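Local coordinates for BDI_3064 protein (Parabacteroides distasonis ATCC 8503, PDB 5Z06), which hydrolyses linear beta-1,2-glucan and beta-1,2-glucooligosaccharides of four or more units, releasing sophorose from the non-reducing end, at residues 368-373 and 392-397. Sequence-based numbering, arbitrary orientation.
Sequences VSHFID and LVETSF
The carboxylate of Glu394 lies flat over one face of the His370 imidazole. The two planes are 11° apart, so the groups stack. Glu394 CG makes a CH-pi contact, 3.6 Å from the ring centroid. The Glu394 chain bends at chi2 (-66°), which folds the carboxylate along the ring. Glu394 OE2 then sits 3.2 Å from His370 NE2, but above the ring, where the angle is too poor for a hydrogen bond. On the opposite ring face lies Phe371, with CE2 over the centre, so the imidazole is sandwiched. Were His370 an alanine, the Glu394 carboxylate would probably lose its flat support and be freer to turn.

One residue further along the helix, Thr395 OG1 accepts a hydrogen bond from Val368 N (2.8 Å, 145°). Thr395 OG1 also bonds to Asp391 O, just before the helix. Val368 CG2 packs against the same oxygen at 3.3 Å. The contact thus ties the segment leading into strand 371-373 to the first turn of helix 392-408, in a helical region consistent with the six-hairpin glucoamylase-like family.

Glu394 OE2 hydrogen-bonds a glycerol, probably from crystallisation, which may mark a pocket. The stack probably steadies the carboxylate, while OE2 remains able to bond a hydroxyl.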
# COMPACT_ATOMS: atom_id res chain seq x y z
N VAL A 368 2.80 -8.50 20.90
CA VAL A 368 3.44 -8.95 19.68
C VAL A 368 4.28 -7.83 19.13
O VAL A 368 4.10 -6.65 19.46
CB VAL A 368 2.43 -9.43 18.60
CG1 VAL A 368 1.68 -10.66 19.05
CG2 VAL A 368 1.44 -8.33 18.20
N SER A 369 5.21 -8.21 18.28
CA SER A 369 5.95 -7.26 17.48
C SER A 369 5.09 -6.73 16.33
O SER A 369 4.04 -7.29 16.00
CB SER A 369 7.17 -7.94 16.88
OG SER A 369 6.79 -9.05 16.10
N HIS A 370 5.58 -5.67 15.72
CA HIS A 370 4.96 -5.05 14.59
C HIS A 370 4.92 -6.03 13.43
O HIS A 370 3.91 -6.19 12.78
CB HIS A 370 5.77 -3.84 14.18
CG HIS A 370 5.10 -2.95 13.19
ND1 HIS A 370 5.42 -1.61 13.11
CD2 HIS A 370 4.15 -3.18 12.25
CE1 HIS A 370 4.70 -1.06 12.15
NE2 HIS A 370 3.91 -1.98 11.62
N PHE A 371 6.07 -6.65 13.19
CA PHE A 371 6.24 -7.53 12.07
C PHE A 371 6.61 -8.91 12.54
O PHE A 371 7.43 -9.07 13.45
CB PHE A 371 7.28 -6.98 11.15
CG PHE A 371 6.94 -5.63 10.66
CD1 PHE A 371 5.96 -5.47 9.69
CD2 PHE A 371 7.59 -4.50 11.15
CE1 PHE A 371 5.63 -4.20 9.22
CE2 PHE A 371 7.28 -3.25 10.68
CZ PHE A 371 6.30 -3.09 9.69
N ILE A 372 5.97 -9.90 11.93
CA ILE A 372 6.25 -11.29 12.18
C ILE A 372 6.38 -11.99 10.84
O ILE A 372 5.69 -11.65 9.86
CB ILE A 372 5.14 -11.94 13.00
CG1 ILE A 372 4.72 -11.03 14.18
CG2 ILE A 372 5.60 -13.31 13.49
CD1 ILE A 372 3.52 -11.51 14.98
N ASP A 373 7.27 -12.97 10.79
CA ASP A 373 7.39 -13.81 9.63
C ASP A 373 6.28 -14.83 9.78
O ASP A 373 6.28 -15.64 10.71
CB ASP A 373 8.80 -14.44 9.55
CG ASP A 373 9.00 -15.27 8.30
OD1 ASP A 373 8.07 -15.97 7.86
OD2 ASP A 373 10.12 -15.24 7.76
N LEU A 392 3.60 -2.15 21.19
CA LEU A 392 2.37 -2.17 21.95
C LEU A 392 1.22 -1.57 21.14
O LEU A 392 0.07 -1.93 21.37
CB LEU A 392 2.55 -1.42 23.27
CG LEU A 392 1.44 -1.67 24.30
CD1 LEU A 392 1.57 -3.08 24.84
CD2 LEU A 392 1.48 -0.66 25.42
N VAL A 393 1.53 -0.65 20.24
CA VAL A 393 0.48 0.01 19.50
C VAL A 393 -0.08 -0.98 18.49
O VAL A 393 -1.29 -1.10 18.34
CB VAL A 393 0.97 1.29 18.81
CG1 VAL A 393 -0.12 1.86 17.92
CG2 VAL A 393 1.43 2.32 19.85
N GLU A 394 0.83 -1.69 17.82
CA GLU A 394 0.49 -2.71 16.84
C GLU A 394 -0.26 -3.84 17.53
O GLU A 394 -1.28 -4.33 17.03
CB GLU A 394 1.76 -3.23 16.14
CG GLU A 394 2.51 -2.16 15.35
CD GLU A 394 1.75 -1.63 14.16
OE1 GLU A 394 0.86 -2.34 13.67
OE2 GLU A 394 2.02 -0.49 13.74
N THR A 395 0.24 -4.21 18.71
CA THR A 395 -0.43 -5.17 19.58
C THR A 395 -1.83 -4.73 19.88
O THR A 395 -2.76 -5.51 19.74
CB THR A 395 0.34 -5.40 20.90
OG1 THR A 395 1.59 -6.01 20.59
CG2 THR A 395 -0.40 -6.33 21.85
N SER A 396 -2.01 -3.47 20.26
CA SER A 396 -3.36 -2.95 20.50
C SER A 396 -4.26 -3.01 19.27
O SER A 396 -5.44 -3.34 19.39
CB SER A 396 -3.34 -1.54 21.03
OG SER A 396 -3.01 -0.59 20.06
N PHE A 397 -3.71 -2.71 18.09
CA PHE A 397 -4.48 -2.78 16.86
C PHE A 397 -4.86 -4.22 16.57
O PHE A 397 -5.97 -4.50 16.14
CB PHE A 397 -3.72 -2.16 15.68
CG PHE A 397 -3.46 -0.67 15.80
CD1 PHE A 397 -4.32 0.18 16.51
CD2 PHE A 397 -2.37 -0.11 15.16
CE1 PHE A 397 -4.06 1.55 16.60
CE2 PHE A 397 -2.10 1.26 15.23
CZ PHE A 397 -2.95 2.09 15.94